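Long-range contacts in deseasin MCP-01 (Pseudoalteromonas sp., PDB 3VV3), which probably cleaves peptide bonds in collagen and other proteins as a calcium-binding serine protease of the subtilisin family: residues S230-S235 against D304-L309; L223-T228 against V245-P250; V205-N210 against F237-L242. All blocks are in the same frame, centred on the assembly; numbering follows the deposited sequence.

Contact 1: S230-S235 against D304-L309; sequences SRDNMS and DANAAL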
loop_
_atom_site.group_PDB
_atom_site.type_symbol
_atom_site.label_atom_id
_atom_site.label_comp_id
_atom_site.label_asym_id
_atom_site.label_seq_id
_atom_site.Cartn_x
_atom_site.Cartn_y
_atom_site.Cartn_z
ATOM N N SER A 230 2.841 17.835 0.946
ATOM C CA SER A 230 2.725 19.085 0.196
ATOM C C SER A 230 2.910 20.333 1.062
ATOM O O SER A 230 2.935 21.443 0.534
ATOM C CB SER A 230 1.371 19.164 -0.502
ATOM O OG SER A 230 0.326 19.195 0.462
ATOM N N ARG A 231 3.000 20.154 2.375
ATOM C CA ARG A 231 3.296 21.262 3.286
ATOM C C ARG A 231 4.753 21.203 3.751
ATOM O O ARG A 231 5.167 21.952 4.636
ATOM C CB ARG A 231 2.356 21.255 4.503
ATOM C CG ARG A 231 0.915 21.633 4.194
ATOM C CD ARG A 231 0.164 20.467 3.555
ATOM N NE ARG A 231 -0.233 19.457 4.535
ATOM C CZ ARG A 231 -0.481 18.185 4.239
ATOM N NH1 ARG A 231 -0.334 17.756 2.994
ATOM N NH2 ARG A 231 -0.851 17.337 5.194
ATOM N N ASP A 232 5.523 20.302 3.145
ATOM C CA ASP A 232 6.896 20.033 3.570
ATOM C C ASP A 232 7.006 19.464 4.991
ATOM O O ASP A 232 8.083 19.507 5.585
ATOM C CB ASP A 232 7.804 21.268 3.390
ATOM C CG ASP A 232 8.731 21.152 2.180
ATOM O OD1 ASP A 232 8.784 20.073 1.550
ATOM O OD2 ASP A 232 9.400 22.155 1.841
ATOM N N ASN A 233 5.910 18.919 5.530
ATOM C CA ASN A 233 5.996 18.140 6.770
ATOM C C ASN A 233 6.634 16.813 6.429
ATOM O O ASN A 233 6.664 16.421 5.260
ATOM C CB ASN A 233 4.619 17.769 7.342
ATOM C CG ASN A 233 3.709 18.965 7.591
ATOM O OD1 ASN A 233 4.117 19.975 8.163
ATOM N ND2 ASN A 233 2.436 18.820 7.204
ATOM N N MET A 234 7.105 16.092 7.438
ATOM C CA MET A 234 7.337 14.671 7.224
ATOM C C MET A 234 5.956 14.024 7.177
ATOM O O MET A 234 5.097 14.299 8.021
ATOM C CB MET A 234 8.192 14.057 8.333
ATOM C CG MET A 234 8.425 12.562 8.144
ATOM S SD MET A 234 9.671 11.877 9.257
ATOM C CE MET A 234 8.782 11.881 10.812
ATOM N N SER A 235 5.723 13.198 6.162
ATOM C CA SER A 235 4.428 12.557 5.992
ATOM C C SER A 235 4.072 11.843 7.281
ATOM O O SER A 235 4.929 11.231 7.892
ATOM C CB SER A 235 4.495 11.550 4.842
ATOM O OG SER A 235 4.900 12.194 3.649
ATOM N N ASP A 304 16.864 20.947 0.478
ATOM C CA ASP A 304 16.456 22.086 1.300
ATOM C C ASP A 304 16.386 21.684 2.766
ATOM O O ASP A 304 15.829 20.644 3.100
ATOM C CB ASP A 304 15.087 22.613 0.857
ATOM C CG ASP A 304 15.119 23.245 -0.521
ATOM O OD1 ASP A 304 16.090 23.979 -0.818
ATOM O OD2 ASP A 304 14.166 23.020 -1.301
ATOM N N ALA A 305 16.951 22.512 3.641
ATOM C CA ALA A 305 16.839 22.275 5.071
ATOM C C ALA A 305 15.369 22.135 5.426
ATOM O O ALA A 305 14.533 22.929 4.992
ATOM C CB ALA A 305 17.475 23.410 5.860
ATOM N N ASN A 306 15.056 21.122 6.221
ATOM C CA ASN A 306 13.671 20.819 6.531
ATOM C C ASN A 306 13.476 20.655 8.036
ATOM O O ASN A 306 14.099 19.800 8.660
ATOM C CB ASN A 306 13.248 19.554 5.767
ATOM C CG ASN A 306 11.779 19.227 5.948
ATOM O OD1 ASN A 306 11.384 18.679 6.971
ATOM N ND2 ASN A 306 10.967 19.542 4.944
ATOM N N ALA A 307 12.626 21.497 8.621
ATOM C CA ALA A 307 12.418 21.484 10.068
ATOM C C ALA A 307 11.943 20.121 10.583
ATOM O O ALA A 307 12.382 19.661 11.640
ATOM C CB ALA A 307 11.438 22.584 10.476
ATOM N N ALA A 308 11.043 19.484 9.836
ATOM C CA ALA A 308 10.482 18.200 10.251
ATOM C C ALA A 308 11.498 17.058 10.179
ATOM O O ALA A 308 11.480 16.141 11.008
ATOM C CB ALA A 308 9.248 17.865 9.413
ATOM N N LEU A 309 12.383 17.111 9.190
ATOM C CA LEU A 309 13.365 16.043 8.993
ATOM C C LEU A 309 14.626 16.247 9.832
ATOM O O LEU A 309 15.402 15.318 10.046
ATOM C CB LEU A 309 13.724 15.913 7.510
ATOM C CG LEU A 309 12.535 15.560 6.604
ATOM C CD1 LEU A 309 12.889 15.799 5.148
ATOM C CD2 LEU A 309 12.075 14.128 6.826
HETATM O O HOH W 1 9.101 20.975 7.812
HETATM O O HOH W 2 12.325 21.467 3.099
#
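With CG of Asn-306 anti to its backbone N (chi1 -175°) and CG of Met-234 likewise anti to its own (chi1 179°), an amide and a thioether chain reach across from opposite segments where two parts of the subtilase fold meet. One, the loop 230-235, follows strand 222-228; the other segment, 304-309, begins as the short strand 304-305 and then turns through an Asx motif at Asn-306. The two ends of that amide do different work. ND2 donates across the contact to the carbonyl O of Asp-232 at 3.0 Å, a fairly straight bond with the acceptor close to the amide plane. OD1 turns back on its own segment and accepts from the backbone N of Leu-309, which lies in the plane of the side-chain carbonyl on a lone pair. Both bonds fix the rotation of the amide, and it stands nearly perpendicular to the carboxylate of Asp-232, the planes 82° apart.

Two waters fill out the polar half. One donates to Asp-232 O and accepts from Ala-308 N, giving that carbonyl a second donor; the other accepts from Asn-306 ND2, donates to Ala-305 O and reaches Asp-232 OD2 weakly. The firmer partner of OD2 is Arg-318, which also forms a salt bridge with Asp-304 and would probably offset the repulsion between these two acids. Arg-231 forms a salt bridge with Asp-141 of the second subunit. The apolar half is small. CB of Ala-308 sits 3.4 Å from Met-234 N and 4.1 Å from Met-234 CB, and beside it the Met-234 chain crosses that of Leu-309, the sulfur SD resting 4.1 Å from the methyl CD2.

Contact 2: L223-T228 against V245-P250; sequences LSIAST and VDMGAP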
loop_
_atom_site.group_PDB
_atom_site.type_symbol
_atom_site.label_atom_id
_atom_site.label_comp_id
_atom_site.label_asym_id
_atom_site.label_seq_id
_atom_site.Cartn_x
_atom_site.Cartn_y
_atom_site.Cartn_z
ATOM N N LEU A 223 20.859 4.466 0.116
ATOM C CA LEU A 223 20.341 5.798 0.389
ATOM C C LEU A 223 18.879 5.633 0.804
ATOM O O LEU A 223 18.045 5.248 -0.004
ATOM C CB LEU A 223 20.496 6.689 -0.847
ATOM C CG LEU A 223 19.866 8.089 -0.844
ATOM C CD1 LEU A 223 20.284 8.891 0.380
ATOM C CD2 LEU A 223 20.216 8.832 -2.125
ATOM N N SER A 224 18.597 5.887 2.082
ATOM C CA SER A 224 17.307 5.558 2.696
ATOM C C SER A 224 16.432 6.787 2.777
ATOM O O SER A 224 16.856 7.820 3.303
ATOM C CB SER A 224 17.492 4.997 4.118
ATOM O OG SER A 224 18.217 3.790 4.094
ATOM N N ILE A 225 15.199 6.663 2.294
ATOM C CA ILE A 225 14.369 7.840 2.044
ATOM C C ILE A 225 13.072 7.876 2.859
ATOM O O ILE A 225 12.275 6.942 2.808
ATOM C CB ILE A 225 14.039 7.938 0.539
ATOM C CG1 ILE A 225 15.338 7.961 -0.286
ATOM C CG2 ILE A 225 13.164 9.150 0.257
ATOM C CD1 ILE A 225 16.320 9.030 0.155
ATOM N N ALA A 226 12.877 8.958 3.613
ATOM C CA ALA A 226 11.608 9.214 4.294
ATOM C C ALA A 226 10.706 10.001 3.358
ATOM O O ALA A 226 11.178 10.600 2.380
ATOM C CB ALA A 226 11.841 9.992 5.600
ATOM N N SER A 227 9.413 10.024 3.670
ATOM C CA SER A 227 8.432 10.702 2.836
ATOM C C SER A 227 8.032 12.064 3.405
ATOM O O SER A 227 7.887 12.225 4.615
ATOM C CB SER A 227 7.182 9.826 2.684
ATOM O OG SER A 227 6.165 10.518 1.976
ATOM N N THR A 228 7.847 13.033 2.512
ATOM C CA THR A 228 7.336 14.357 2.876
ATOM C C THR A 228 6.038 14.656 2.136
ATOM O O THR A 228 5.701 13.995 1.141
ATOM C CB THR A 228 8.372 15.467 2.575
ATOM O OG1 THR A 228 8.659 15.501 1.166
ATOM C CG2 THR A 228 9.658 15.215 3.341
ATOM N N VAL A 245 18.106 6.694 8.463
ATOM C CA VAL A 245 17.432 7.286 7.307
ATOM C C VAL A 245 18.169 8.573 6.931
ATOM O O VAL A 245 18.600 9.325 7.806
ATOM C CB VAL A 245 15.932 7.556 7.590
ATOM C CG1 VAL A 245 15.243 8.159 6.354
ATOM C CG2 VAL A 245 15.237 6.260 8.008
ATOM N N ASP A 246 18.313 8.832 5.636
ATOM C CA ASP A 246 19.237 9.876 5.187
ATOM C C ASP A 246 18.603 11.229 4.880
ATOM O O ASP A 246 19.176 12.273 5.195
ATOM C CB ASP A 246 20.008 9.375 3.961
ATOM C CG ASP A 246 20.816 8.137 4.264
ATOM O OD1 ASP A 246 21.567 8.166 5.267
ATOM O OD2 ASP A 246 20.701 7.142 3.509
ATOM N N MET A 247 17.437 11.210 4.243
ATOM C CA MET A 247 16.797 12.441 3.782
ATOM C C MET A 247 15.351 12.145 3.406
ATOM O O MET A 247 14.921 10.999 3.472
ATOM C CB MET A 247 17.545 13.013 2.573
ATOM C CG MET A 247 17.564 12.066 1.369
ATOM S SD MET A 247 18.432 12.771 -0.053
ATOM C CE MET A 247 17.353 14.139 -0.475
ATOM N N GLY A 248 14.610 13.170 3.000
ATOM C CA GLY A 248 13.220 12.984 2.618
ATOM C C GLY A 248 12.933 13.446 1.203
ATOM O O GLY A 248 13.724 14.179 0.617
ATOM N N ALA A 249 11.805 13.008 0.653
ATOM C CA ALA A 249 11.340 13.452 -0.659
ATOM C C ALA A 249 9.823 13.258 -0.719
ATOM O O ALA A 249 9.262 12.512 0.088
ATOM C CB ALA A 249 12.038 12.673 -1.786
ATOM N N PRO A 250 9.153 13.919 -1.668
ATOM C CA PRO A 250 7.689 13.835 -1.732
ATOM C C PRO A 250 7.150 12.404 -1.889
ATOM O O PRO A 250 7.511 11.681 -2.835
ATOM C CB PRO A 250 7.347 14.676 -2.970
ATOM C CG PRO A 250 8.452 15.670 -3.042
ATOM C CD PRO A 250 9.687 14.889 -2.642
#
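Asp-246 OD2 takes the backbone N-H of Ser-224 at 2.8 Å in an almost straight bond (173° at the hydrogen), met on the anti side of the carboxylate and somewhat out of its plane. In return Asp-246 N donates to Ser-224 O at 2.9 Å, so one aspartate engages both the N-H and the C=O of Ser-224 just ahead of strand 247-250. The same carboxylate lies against Leu-223, whose methyl CD1 is 3.6 Å from Asp-246 OD2. Beyond this point the two chains pair as parallel strands: Ala-226 N donates to Met-247 O, Ala-249 N to Ala-226 O, and Thr-228 N to Ala-249 O, the last donor standing well above the carbonyl plane. Gly-248 CA packs 3.1 Å from Ala-226 O in a CA-H...O contact. A CB at Gly-248 would sit tightly against CG2 of Thr-228.

Ile-225, Met-247 and Ala-249 share one face of the sheet. Met-247 CG occupies the crowded position between its backbone N and carbonyl carbon (chi1 61°), beside the Ile-225 chain, which points the same way; methyl CD1 of Ile-225 touches that CG at a tight 3.5 Å. CB of Ala-226, on the opposite face from Ile-225, meets CG1 of Val-245, a residue before the strand, at 3.9 Å.

Strand 247-250 is an edge strand of the parallel sheet characteristic of subtilases, and strand 222-228 bonds on its other edge to strand 195-199. Helix 269-284 packs on Leu-223, Ile-225 and Ala-249, while helix 292-301 covers Leu-223, Asp-246 and Met-247.

Contact 3: V205-N210 against F237-L242; sequences VDNDQN and FSQWGL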
loop_
_atom_site.group_PDB
_atom_site.type_symbol
_atom_site.label_atom_id
_atom_site.label_comp_id
_atom_site.label_asym_id
_atom_site.label_seq_id
_atom_site.Cartn_x
_atom_site.Cartn_y
_atom_site.Cartn_z
ATOM N N VAL A 205 7.461 4.992 12.742
ATOM C CA VAL A 205 8.311 4.721 13.895
ATOM C C VAL A 205 9.771 5.031 13.587
ATOM O O VAL A 205 10.147 5.243 12.430
ATOM C CB VAL A 205 8.201 3.261 14.372
ATOM C CG1 VAL A 205 6.785 2.975 14.887
ATOM C CG2 VAL A 205 8.598 2.299 13.257
ATOM N N ASP A 206 10.576 5.044 14.643
ATOM C CA ASP A 206 12.004 5.347 14.576
ATOM C C ASP A 206 12.810 4.114 14.173
ATOM O O ASP A 206 12.873 3.133 14.918
ATOM C CB ASP A 206 12.441 5.870 15.951
ATOM C CG ASP A 206 13.942 6.033 16.081
ATOM O OD1 ASP A 206 14.644 6.061 15.048
ATOM O OD2 ASP A 206 14.414 6.139 17.236
ATOM N N ASN A 207 13.422 4.158 12.988
ATOM C CA ASN A 207 14.156 3.011 12.458
ATOM C C ASN A 207 15.491 2.762 13.159
ATOM O O ASN A 207 16.078 1.691 13.010
ATOM C CB ASN A 207 14.381 3.143 10.948
ATOM C CG ASN A 207 13.111 2.930 10.145
ATOM O OD1 ASN A 207 12.062 2.607 10.695
ATOM N ND2 ASN A 207 13.211 3.093 8.826
ATOM N N ASP A 208 15.967 3.747 13.918
ATOM C CA ASP A 208 17.172 3.542 14.714
ATOM C C ASP A 208 16.892 2.559 15.852
ATOM O O ASP A 208 17.781 1.823 16.270
ATOM C CB ASP A 208 17.717 4.866 15.261
ATOM C CG ASP A 208 18.414 5.697 14.197
ATOM O OD1 ASP A 208 18.108 5.522 13.000
ATOM O OD2 ASP A 208 19.272 6.535 14.559
ATOM N N GLN A 209 15.654 2.544 16.343
ATOM C CA GLN A 209 15.267 1.614 17.410
ATOM C C GLN A 209 14.547 0.388 16.871
ATOM O O GLN A 209 14.497 -0.655 17.527
ATOM C CB GLN A 209 14.354 2.313 18.413
ATOM C CG GLN A 209 14.931 3.587 18.987
ATOM C CD GLN A 209 15.543 3.382 20.352
ATOM O OE1 GLN A 209 15.001 2.648 21.181
ATOM N NE2 GLN A 209 16.677 4.035 20.600
ATOM N N ASN A 210 13.974 0.528 15.681
ATOM C CA ASN A 210 13.160 -0.511 15.071
ATOM C C ASN A 210 13.606 -0.710 13.629
ATOM O O ASN A 210 12.989 -0.166 12.719
ATOM C CB ASN A 210 11.686 -0.088 15.083
ATOM C CG ASN A 210 11.206 0.340 16.463
ATOM O OD1 ASN A 210 10.866 -0.500 17.292
ATOM N ND2 ASN A 210 11.178 1.650 16.714
ATOM N N PHE A 237 2.692 9.123 7.979
ATOM C CA PHE A 237 2.988 7.692 7.954
ATOM C C PHE A 237 4.476 7.349 7.918
ATOM O O PHE A 237 4.848 6.203 8.149
ATOM C CB PHE A 237 2.294 7.018 6.759
ATOM C CG PHE A 237 2.637 7.643 5.428
ATOM C CD1 PHE A 237 3.852 7.377 4.820
ATOM C CD2 PHE A 237 1.741 8.490 4.792
ATOM C CE1 PHE A 237 4.185 7.953 3.601
ATOM C CE2 PHE A 237 2.058 9.077 3.552
ATOM C CZ PHE A 237 3.285 8.806 2.960
ATOM N N SER A 238 5.333 8.323 7.631
ATOM C CA SER A 238 6.732 7.997 7.333
ATOM C C SER A 238 7.529 7.496 8.530
ATOM O O SER A 238 7.455 8.056 9.614
ATOM C CB SER A 238 7.463 9.202 6.729
ATOM O OG SER A 238 8.754 8.824 6.246
ATOM N N GLN A 239 8.325 6.461 8.309
ATOM C CA GLN A 239 9.344 6.091 9.280
ATOM C C GLN A 239 10.506 7.083 9.148
ATOM O O GLN A 239 10.577 7.842 8.177
ATOM C CB GLN A 239 9.775 4.628 9.072
ATOM C CG GLN A 239 8.740 3.647 9.659
ATOM C CD GLN A 239 8.900 2.213 9.193
ATOM O OE1 GLN A 239 9.921 1.556 9.445
ATOM N NE2 GLN A 239 7.876 1.708 8.530
ATOM N N TRP A 240 11.382 7.111 10.144
ATOM C CA TRP A 240 12.512 8.036 10.140
ATOM C C TRP A 240 13.663 7.350 10.860
ATOM O O TRP A 240 13.539 6.200 11.270
ATOM C CB TRP A 240 12.145 9.361 10.830
ATOM C CG TRP A 240 11.850 9.200 12.295
ATOM C CD1 TRP A 240 12.743 9.286 13.331
ATOM C CD2 TRP A 240 10.581 8.890 12.885
ATOM N NE1 TRP A 240 12.104 9.058 14.530
ATOM C CE2 TRP A 240 10.776 8.816 14.282
ATOM C CE3 TRP A 240 9.299 8.681 12.370
ATOM C CZ2 TRP A 240 9.733 8.534 15.165
ATOM C CZ3 TRP A 240 8.263 8.401 13.256
ATOM C CH2 TRP A 240 8.489 8.333 14.633
ATOM N N GLY A 241 14.792 8.036 10.992
ATOM C CA GLY A 241 15.916 7.487 11.735
ATOM C C GLY A 241 17.106 8.425 11.668
ATOM O O GLY A 241 17.637 8.669 10.593
ATOM N N LEU A 242 17.523 8.953 12.815
ATOM C CA LEU A 242 18.622 9.922 12.851
ATOM C C LEU A 242 19.883 9.410 12.145
ATOM O O LEU A 242 20.575 10.170 11.462
ATOM C CB LEU A 242 18.938 10.323 14.301
ATOM C CG LEU A 242 20.136 11.245 14.521
ATOM C CD1 LEU A 242 19.931 12.597 13.845
ATOM C CD2 LEU A 242 20.373 11.428 16.012
HETATM O O HOH W 3 16.180 8.451 15.373
#
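A single backbone bridge, Asp-206 with Trp-240, joins two surface loops beyond the parallel sheet of this subtilase, and an Asx turn at Asp-206 shapes one of them. Trp-240 N donates to Val-205 O at 3.2 Å, and Asn-207 N returns a shorter bond of 2.7 Å to Trp-240 O. CG of Trp-240 lies between the backbone N and the carbonyl carbon (chi1 65°), and from there the indole lies over the bridge. CA of Asp-206 sits over the five-membered ring in a CH-pi contact, 3.9 Å from its centroid, and Val-205 O lies above the same face toward the rim. Lys-312 makes a cation-pi contact with the indole. The carboxylate of Asp-206 is nearly parallel to the ring, the planes 9° apart. Its OD1 accepts from Asp-208 N from above the carboxylate plane and also from a water that Leu-242 N donates to.

Beside Gly-241, OD1 of Asp-208 comes within 3.2 Å of the glycine CA, where a side chain would collide with it; that oxygen bonds to Ser-244 OG and OD2 to Thr-243 OG1. Val-205 CG2 lies alongside the Gln-239 chain, 3.8 Å from Gln-239 CG.

An alanine in place of Trp-240 removes the ring and would probably leave CA of Asp-206 and the Val-205 carbonyl without their cover, and Lys-312 without its cation-pi partner. Asp-206 and Asp-208 bring two acids into this small interface, and their bonds with backbone N-H groups, hydroxyls and water would probably help to stabilise their negative charges.

In the fold
All three contacts gather at one border of the parallel sheet, on the same side of the chain's centre. Contact 2 is its buried last strand pair. The centres of contacts 1 and 2 are about 10 Å apart. Those of contacts 2 and 3 are about 11 Å apart, and those of contacts 1 and 3 about 15 Å. Along the chain the segments run 205-210, 223-228, 230-235, 237-242, 245-250 and 304-309, so each pair of contacts interleaves. The connection between strands 222-228 and 247-250 supplies a segment to both outer contacts. Ser-235 OG and Ser-238 OG both reach Ser-227, tying this connection to the buried strand, while Met-234 CE touches the Trp-240 ring and joins contacts 1 and 3.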